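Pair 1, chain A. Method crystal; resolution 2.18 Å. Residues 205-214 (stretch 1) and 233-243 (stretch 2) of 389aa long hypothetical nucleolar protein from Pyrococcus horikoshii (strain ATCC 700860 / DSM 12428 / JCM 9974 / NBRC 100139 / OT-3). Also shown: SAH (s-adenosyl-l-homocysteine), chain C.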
# COMPACT_ATOMS: atom_id res chain seq x y z
N ALA A 205 -8.97 8.15 8.48
CA ALA A 205 -8.72 6.72 8.40
C ALA A 205 -7.21 6.54 8.35
O ALA A 205 -6.64 6.27 7.30
CB ALA A 205 -9.38 6.11 7.18
N ALA A 206 -6.58 6.67 9.51
CA ALA A 206 -5.16 7.03 9.56
C ALA A 206 -4.21 5.86 9.79
O ALA A 206 -3.07 5.92 9.35
CB ALA A 206 -4.95 8.08 10.63
N ALA A 207 -4.68 4.80 10.46
CA ALA A 207 -3.79 3.70 10.83
C ALA A 207 -3.43 2.84 9.62
O ALA A 207 -4.26 2.64 8.74
CB ALA A 207 -4.42 2.86 11.92
N PRO A 208 -2.19 2.30 9.59
CA PRO A 208 -1.14 2.37 10.62
C PRO A 208 -0.35 3.69 10.69
O PRO A 208 0.58 3.78 11.48
CB PRO A 208 -0.21 1.22 10.23
CG PRO A 208 -0.34 1.13 8.75
CD PRO A 208 -1.79 1.44 8.46
N GLY A 209 -0.71 4.68 9.89
CA GLY A 209 -0.14 6.01 10.05
C GLY A 209 0.90 6.40 9.02
O GLY A 209 1.70 7.31 9.26
N GLY A 210 0.90 5.72 7.88
CA GLY A 210 1.78 6.04 6.78
C GLY A 210 1.66 7.49 6.34
O GLY A 210 2.64 8.23 6.34
N LYS A 211 0.45 7.90 5.99
CA LYS A 211 0.24 9.26 5.51
C LYS A 211 0.21 10.25 6.66
O LYS A 211 0.56 11.41 6.49
CB LYS A 211 -1.04 9.35 4.68
CG LYS A 211 -0.97 8.55 3.38
CD LYS A 211 -2.32 8.50 2.68
CE LYS A 211 -2.23 7.71 1.39
NZ LYS A 211 -1.99 6.26 1.64
N THR A 212 -0.21 9.80 7.83
CA THR A 212 -0.24 10.69 8.99
C THR A 212 1.17 11.16 9.37
O THR A 212 1.40 12.35 9.58
CB THR A 212 -0.89 10.03 10.20
OG1 THR A 212 -2.21 9.59 9.85
CG2 THR A 212 -0.98 11.01 11.36
N THR A 213 2.10 10.22 9.45
CA THR A 213 3.46 10.54 9.86
C THR A 213 4.20 11.34 8.79
O THR A 213 5.09 12.12 9.10
CB THR A 213 4.25 9.26 10.22
OG1 THR A 213 4.16 8.31 9.15
CG2 THR A 213 3.70 8.63 11.49
N HIS A 214 3.81 11.14 7.53
CA HIS A 214 4.36 11.94 6.44
C HIS A 214 3.95 13.41 6.60
O HIS A 214 4.77 14.31 6.43
CB HIS A 214 3.89 11.38 5.09
CG HIS A 214 4.58 11.99 3.91
ND1 HIS A 214 4.25 11.68 2.61
CD2 HIS A 214 5.59 12.90 3.83
CE1 HIS A 214 5.02 12.36 1.78
NE2 HIS A 214 5.84 13.11 2.50
N ASN A 233 -6.19 -2.27 17.31
CA ASN A 233 -4.93 -2.95 17.00
C ASN A 233 -4.10 -2.16 16.00
O ASN A 233 -2.90 -1.97 16.19
CB ASN A 233 -5.21 -4.35 16.47
CG ASN A 233 -5.87 -5.25 17.50
OD1 ASN A 233 -5.83 -4.96 18.70
ND2 ASN A 233 -6.48 -6.33 17.03
N ARG A 234 -4.74 -1.72 14.92
CA ARG A 234 -4.06 -0.90 13.93
C ARG A 234 -3.64 0.44 14.53
O ARG A 234 -2.60 1.00 14.16
CB ARG A 234 -4.96 -0.70 12.70
CG ARG A 234 -5.23 -1.99 11.94
CD ARG A 234 -6.28 -1.83 10.86
NE ARG A 234 -5.86 -0.93 9.79
CZ ARG A 234 -4.99 -1.23 8.83
NH1 ARG A 234 -4.43 -2.43 8.80
NH2 ARG A 234 -4.68 -0.34 7.91
N LEU A 235 -4.42 0.95 15.48
CA LEU A 235 -4.01 2.13 16.23
C LEU A 235 -2.83 1.82 17.14
O LEU A 235 -1.96 2.66 17.35
CB LEU A 235 -5.18 2.67 17.05
CG LEU A 235 -6.17 3.53 16.27
CD1 LEU A 235 -7.31 3.97 17.17
CD2 LEU A 235 -5.46 4.73 15.68
N ARG A 236 -2.81 0.61 17.70
CA ARG A 236 -1.68 0.17 18.51
C ARG A 236 -0.40 0.12 17.69
O ARG A 236 0.67 0.52 18.16
CB ARG A 236 -1.97 -1.20 19.12
CG ARG A 236 -0.87 -1.74 20.01
CD ARG A 236 -1.32 -3.02 20.71
NE ARG A 236 -2.64 -2.86 21.30
CZ ARG A 236 -3.23 -3.76 22.08
NH1 ARG A 236 -2.61 -4.89 22.38
NH2 ARG A 236 -4.44 -3.52 22.57
N LYS A 237 -0.50 -0.39 16.46
CA LYS A 237 0.63 -0.39 15.55
C LYS A 237 1.04 1.04 15.21
O LYS A 237 2.22 1.34 15.05
CB LYS A 237 0.31 -1.17 14.27
CG LYS A 237 1.48 -1.29 13.32
CD LYS A 237 2.66 -1.98 13.99
CE LYS A 237 3.84 -2.11 13.05
NZ LYS A 237 4.98 -2.82 13.70
N MET A 238 0.04 1.91 15.09
CA MET A 238 0.29 3.31 14.76
C MET A 238 1.05 4.02 15.88
O MET A 238 1.91 4.86 15.62
CB MET A 238 -1.02 4.03 14.46
CG MET A 238 -0.86 5.50 14.16
SD MET A 238 -2.23 6.17 13.20
CE MET A 238 -1.66 7.84 12.95
N GLU A 239 0.73 3.67 17.13
CA GLU A 239 1.45 4.21 18.28
C GLU A 239 2.93 3.85 18.23
O GLU A 239 3.79 4.68 18.53
CB GLU A 239 0.83 3.69 19.59
CG GLU A 239 -0.47 4.36 19.99
CD GLU A 239 -1.17 3.65 21.14
OE1 GLU A 239 -0.64 2.63 21.63
OE2 GLU A 239 -2.25 4.12 21.56
N GLU A 240 3.22 2.62 17.85
CA GLU A 240 4.60 2.15 17.74
C GLU A 240 5.32 2.87 16.60
O GLU A 240 6.48 3.26 16.75
CB GLU A 240 4.65 0.64 17.52
CG GLU A 240 3.97 -0.17 18.61
CD GLU A 240 3.82 -1.64 18.24
OE1 GLU A 240 4.58 -2.12 17.37
OE2 GLU A 240 2.95 -2.31 18.83
N ASN A 241 4.62 3.04 15.48
CA ASN A 241 5.17 3.76 14.34
C ASN A 241 5.50 5.20 14.68
O ASN A 241 6.54 5.72 14.26
CB ASN A 241 4.19 3.72 13.16
CG ASN A 241 4.08 2.34 12.54
OD1 ASN A 241 4.96 1.49 12.71
ND2 ASN A 241 3.00 2.11 11.80
N ILE A 242 4.63 5.84 15.44
CA ILE A 242 4.82 7.22 15.85
C ILE A 242 6.06 7.37 16.73
O ILE A 242 6.89 8.26 16.51
CB ILE A 242 3.58 7.74 16.61
CG1 ILE A 242 2.46 8.06 15.62
CG2 ILE A 242 3.92 8.98 17.40
CD1 ILE A 242 1.12 8.34 16.27
N LYS A 243 6.19 6.48 17.71
CA LYS A 243 7.32 6.49 18.62
C LYS A 243 8.65 6.26 17.90
O LYS A 243 9.63 6.94 18.15
CB LYS A 243 7.14 5.43 19.70
CG LYS A 243 8.29 5.37 20.68
CD LYS A 243 8.24 4.11 21.52
CE LYS A 243 9.28 4.15 22.62
NZ LYS A 243 9.18 2.98 23.54
N SAH C . -4.15 5.93 5.65
CA SAH C . -3.48 4.78 6.24
CB SAH C . -4.11 3.46 5.78
CG SAH C . -5.63 3.46 5.65
SD SAH C . -6.26 1.77 5.50
C SAH C . -1.97 4.78 6.00
O SAH C . -1.45 5.53 5.17
OXT SAH C . -1.22 4.04 6.63
C5' SAH C . -7.96 2.23 5.91
C4' SAH C . -8.25 2.32 7.41
O4' SAH C . -9.59 2.71 7.63
C3' SAH C . -8.06 1.01 8.17
O3' SAH C . -7.01 1.16 9.10
C2' SAH C . -9.35 0.80 8.94
O2' SAH C . -9.07 0.51 10.29
C1' SAH C . -10.03 2.15 8.84
N9 SAH C . -11.51 2.09 8.91
C8 SAH C . -12.36 1.21 8.30
N7 SAH C . -13.63 1.53 8.64
C5 SAH C . -13.60 2.61 9.45
C6 SAH C . -14.60 3.35 10.08
N6 SAH C . -15.89 3.03 9.93
N1 SAH C . -14.25 4.42 10.87
C2 SAH C . -12.92 4.76 11.03
N3 SAH C . -11.94 4.02 10.41
C4 SAH C . -12.27 2.97 9.63

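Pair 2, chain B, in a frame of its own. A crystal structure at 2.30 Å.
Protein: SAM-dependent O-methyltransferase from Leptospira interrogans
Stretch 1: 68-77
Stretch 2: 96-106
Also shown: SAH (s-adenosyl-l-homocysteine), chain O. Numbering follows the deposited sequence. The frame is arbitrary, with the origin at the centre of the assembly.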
# COMPACT_ATOMS: atom_id res chain seq x y z
N GLY B 68 13.75 13.26 6.44
CA GLY B 68 14.27 12.45 7.54
C GLY B 68 14.86 11.16 7.02
O GLY B 68 14.14 10.20 6.70
N THR B 69 16.19 11.13 6.98
CA THR B 69 16.93 10.06 6.33
C THR B 69 17.69 9.14 7.27
O THR B 69 17.77 7.93 7.02
CB THR B 69 17.87 10.66 5.25
OG1 THR B 69 17.05 11.19 4.21
CG2 THR B 69 18.82 9.61 4.66
N PHE B 70 18.27 9.70 8.34
CA PHE B 70 19.00 8.92 9.35
C PHE B 70 20.10 8.11 8.66
O PHE B 70 20.78 8.65 7.78
CB PHE B 70 18.02 8.06 10.16
CG PHE B 70 18.61 7.42 11.40
CD1 PHE B 70 19.53 8.11 12.20
CD2 PHE B 70 18.21 6.15 11.79
CE1 PHE B 70 20.06 7.52 13.35
CE2 PHE B 70 18.73 5.55 12.93
CZ PHE B 70 19.66 6.24 13.72
N THR B 71 20.27 6.83 9.02
CA THR B 71 21.35 6.01 8.45
C THR B 71 21.01 5.42 7.07
O THR B 71 21.82 4.68 6.49
CB THR B 71 21.80 4.90 9.42
OG1 THR B 71 20.66 4.15 9.86
CG2 THR B 71 22.52 5.50 10.63
N GLY B 72 19.82 5.73 6.57
CA GLY B 72 19.50 5.57 5.16
C GLY B 72 18.71 4.38 4.65
O GLY B 72 18.59 4.22 3.43
N TYR B 73 18.14 3.56 5.54
CA TYR B 73 17.49 2.32 5.09
C TYR B 73 16.35 2.56 4.10
O TYR B 73 16.30 1.92 3.05
CB TYR B 73 17.00 1.43 6.26
CG TYR B 73 16.63 0.02 5.82
CD1 TYR B 73 15.35 -0.29 5.37
CD2 TYR B 73 17.58 -1.01 5.83
CE1 TYR B 73 15.02 -1.58 4.95
CE2 TYR B 73 17.25 -2.31 5.42
CZ TYR B 73 15.97 -2.58 4.98
OH TYR B 73 15.65 -3.85 4.57
N SER B 74 15.46 3.49 4.43
CA SER B 74 14.30 3.74 3.60
C SER B 74 14.69 4.34 2.25
O SER B 74 14.13 3.96 1.22
CB SER B 74 13.27 4.63 4.33
OG SER B 74 13.79 5.90 4.66
N SER B 75 15.67 5.24 2.26
CA SER B 75 16.18 5.86 1.02
C SER B 75 16.77 4.80 0.09
O SER B 75 16.63 4.89 -1.12
CB SER B 75 17.20 6.97 1.32
OG SER B 75 18.36 6.45 1.94
N LEU B 76 17.41 3.80 0.68
CA LEU B 76 17.93 2.63 -0.03
C LEU B 76 16.80 1.86 -0.72
O LEU B 76 16.95 1.43 -1.86
CB LEU B 76 18.65 1.73 0.96
CG LEU B 76 20.04 1.12 0.75
CD1 LEU B 76 21.01 2.04 0.00
CD2 LEU B 76 20.60 0.69 2.12
N CYS B 77 15.66 1.73 -0.03
CA CYS B 77 14.49 1.07 -0.59
C CYS B 77 13.85 1.88 -1.72
O CYS B 77 13.54 1.33 -2.76
CB CYS B 77 13.45 0.77 0.49
SG CYS B 77 14.08 -0.33 1.74
N GLU B 96 26.61 13.30 10.25
CA GLU B 96 27.08 12.05 10.81
C GLU B 96 26.29 10.84 10.30
O GLU B 96 26.87 9.87 9.82
CB GLU B 96 27.03 12.10 12.34
CG GLU B 96 27.51 10.83 13.02
CD GLU B 96 27.59 10.95 14.53
OE1 GLU B 96 26.72 11.62 15.14
OE2 GLU B 96 28.52 10.37 15.13
N TRP B 97 24.96 10.90 10.41
CA TRP B 97 24.11 9.77 10.05
C TRP B 97 23.96 9.60 8.56
O TRP B 97 23.90 8.48 8.07
CB TRP B 97 22.74 9.89 10.71
CG TRP B 97 22.82 9.72 12.19
CD1 TRP B 97 23.73 8.96 12.88
CD2 TRP B 97 21.96 10.31 13.16
NE1 TRP B 97 23.48 9.04 14.23
CE2 TRP B 97 22.40 9.86 14.43
CE3 TRP B 97 20.85 11.16 13.09
CZ2 TRP B 97 21.77 10.24 15.62
CZ3 TRP B 97 20.22 11.54 14.27
CH2 TRP B 97 20.69 11.08 15.52
N THR B 98 23.92 10.71 7.83
CA THR B 98 23.84 10.63 6.38
C THR B 98 25.18 10.21 5.77
O THR B 98 25.22 9.74 4.62
CB THR B 98 23.26 11.91 5.73
OG1 THR B 98 24.10 13.03 6.01
CG2 THR B 98 21.84 12.17 6.25
N ASN B 99 26.26 10.33 6.54
CA ASN B 99 27.54 9.72 6.17
C ASN B 99 27.47 8.19 6.17
O ASN B 99 28.11 7.53 5.33
CB ASN B 99 28.69 10.22 7.05
CG ASN B 99 29.18 11.60 6.65
OD1 ASN B 99 28.91 12.05 5.54
ND2 ASN B 99 29.89 12.27 7.55
N VAL B 100 26.71 7.62 7.11
CA VAL B 100 26.42 6.18 7.11
C VAL B 100 25.52 5.83 5.92
O VAL B 100 25.79 4.87 5.20
CB VAL B 100 25.76 5.69 8.43
CG1 VAL B 100 25.57 4.15 8.41
CG2 VAL B 100 26.58 6.12 9.64
N ALA B 101 24.47 6.63 5.71
CA ALA B 101 23.58 6.45 4.56
C ALA B 101 24.36 6.36 3.24
O ALA B 101 24.22 5.39 2.51
CB ALA B 101 22.54 7.55 4.50
N ARG B 102 25.20 7.37 2.97
CA ARG B 102 25.98 7.40 1.72
C ARG B 102 26.93 6.22 1.58
O ARG B 102 27.13 5.71 0.47
CB ARG B 102 26.74 8.72 1.57
CG ARG B 102 27.42 8.82 0.21
CD ARG B 102 28.07 10.17 -0.02
NE ARG B 102 27.09 11.26 -0.15
CZ ARG B 102 26.32 11.47 -1.21
NH1 ARG B 102 26.35 10.63 -2.25
NH2 ARG B 102 25.49 12.51 -1.23
N LYS B 103 27.50 5.78 2.69
CA LYS B 103 28.28 4.55 2.70
C LYS B 103 27.49 3.42 2.03
O LYS B 103 28.02 2.70 1.18
CB LYS B 103 28.66 4.18 4.13
CG LYS B 103 29.37 2.85 4.27
CD LYS B 103 29.40 2.41 5.71
CE LYS B 103 29.95 1.01 5.82
NZ LYS B 103 30.17 0.63 7.24
N TYR B 104 26.22 3.29 2.38
CA TYR B 104 25.38 2.21 1.83
C TYR B 104 24.82 2.50 0.45
O TYR B 104 24.69 1.58 -0.35
CB TYR B 104 24.31 1.78 2.84
CG TYR B 104 24.93 1.04 3.98
CD1 TYR B 104 25.37 1.71 5.12
CD2 TYR B 104 25.16 -0.35 3.89
CE1 TYR B 104 25.98 1.03 6.17
CE2 TYR B 104 25.78 -1.04 4.93
CZ TYR B 104 26.19 -0.34 6.06
OH TYR B 104 26.80 -1.03 7.09
N TRP B 105 24.52 3.77 0.16
CA TRP B 105 24.19 4.17 -1.21
C TRP B 105 25.32 3.75 -2.17
O TRP B 105 25.05 3.19 -3.25
CB TRP B 105 23.97 5.68 -1.31
CG TRP B 105 22.89 6.25 -0.43
CD1 TRP B 105 21.82 5.58 0.11
CD2 TRP B 105 22.74 7.62 -0.05
NE1 TRP B 105 21.03 6.45 0.82
CE2 TRP B 105 21.57 7.71 0.74
CE3 TRP B 105 23.49 8.79 -0.28
CZ2 TRP B 105 21.13 8.92 1.31
CZ3 TRP B 105 23.05 9.99 0.28
CH2 TRP B 105 21.88 10.04 1.06
N LYS B 106 26.56 4.03 -1.77
CA LYS B 106 27.74 3.69 -2.58
C LYS B 106 27.92 2.18 -2.71
O LYS B 106 28.18 1.69 -3.81
CB LYS B 106 29.01 4.33 -2.01
CG LYS B 106 30.19 4.33 -2.98
CD LYS B 106 31.41 5.06 -2.39
CE LYS B 106 31.20 6.59 -2.30
NZ LYS B 106 31.10 7.24 -3.64
N SAH O . 14.00 7.23 7.29
CA SAH O . 15.00 6.77 8.30
CB SAH O . 14.53 7.12 9.71
CG SAH O . 14.42 8.63 9.98
SD SAH O . 14.82 8.98 11.70
C SAH O . 15.36 5.28 8.18
O SAH O . 16.26 4.78 8.87
OXT SAH O . 14.76 4.53 7.41
C5' SAH O . 14.60 10.77 11.55
C4' SAH O . 15.78 11.53 10.95
O4' SAH O . 15.36 12.85 10.66
C3' SAH O . 16.96 11.64 11.89
O3' SAH O . 18.11 11.18 11.22
C2' SAH O . 17.12 13.11 12.20
O2' SAH O . 18.48 13.49 12.17
C1' SAH O . 16.33 13.78 11.08
N9 SAH O . 15.72 15.07 11.46
C8 SAH O . 15.30 15.50 12.70
N7 SAH O . 14.81 16.76 12.59
C5 SAH O . 14.91 17.14 11.30
C6 SAH O . 14.56 18.32 10.62
N6 SAH O . 14.02 19.34 11.27
N1 SAH O . 14.79 18.42 9.26
C2 SAH O . 15.35 17.36 8.57
N3 SAH O . 15.69 16.20 9.24
C4 SAH O . 15.48 16.10 10.58

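The sharpest difference lies at one matched position on the helix of stretch 2, Arg234(A) in pair 1 and Trp97(B) in pair 2. The arginine works by polarity: its NE donates a very short hydrogen bond to SAH O3' (2.5 Å), and its NH2 reaches Ala207(A) O at 3.1 Å in a weak hydrogen bond. The tryptophan works by surface. Phe70(B), the counterpart of Ala207(A), sets its ring edge against the indole face, with centroids 4.7 Å apart, planes at 83°, and CE1 of Phe70(B) 3.4 Å from CD2 of Trp97(B). Here the loops also diverge most, by 1.8 Å at CA: Ala207(A) points its CB toward the helix, whereas the CA-to-CB bond of Phe70(B) points away and the end of its side chain comes nearer.

Around this difference the frame is the same. In each pair a loop passes SAH, reaches a glycine N-cap and enters the first turns of a helix, while the helix of stretch 2 packs alongside; 14 central residues superpose at 0.7 Å. Ala205(A) and Gly68(B) match, and the carbonyl O of each accepts a hydrogen bond from SAH N at 3.0 Å.

The firmest rule is the glycine. Gly209(A) and Gly72(B) have positive phi, and a CB there would jam against the preceding carbonyl. It would also lie 3.1 Å from Met238(A) CG, which is tight, or clash at 2.6 Å with Ala101(B) CB. The residue before it presents its carbonyl to the helix in both: Pro208(A) O is 3.3 Å from Met238(A) CA, and Thr71(B) O is 3.2 Å from Ala101(B) CA, each a CA-H...O contact. Pair 1 reinforces this carbonyl with a hydrogen bond from Asn241(A) ND2 to Pro208(A) O (3.0 Å). Tyr104(B), at the asparagine's position, instead packs its CB 3.9 Å from Leu76(B) CD2.

The space between the segments is filled from different positions. In pair 1 the long Met238(A) reaches inward, its CE 4.0 Å from Ala206(A) CB and 3.6 Å from Thr212(A) CB. Pair 2 has the small Ala101(B) at that position, and bulk comes from Trp105(B), one turn later, whose ring edge meets Thr69(B) CG2 at 4.1 Å from CZ2 and Leu76(B) CD1 at 3.6 Å from CD1. Its NE1 donates to Ser75(B) OG (2.9 Å), which itself donates to Gly72(B) O (2.7 Å), tying the indole to the helix start. At the matching position Ile242(A) makes a lighter contact, CG1 to Thr213(A) CG2 at 4.3 Å.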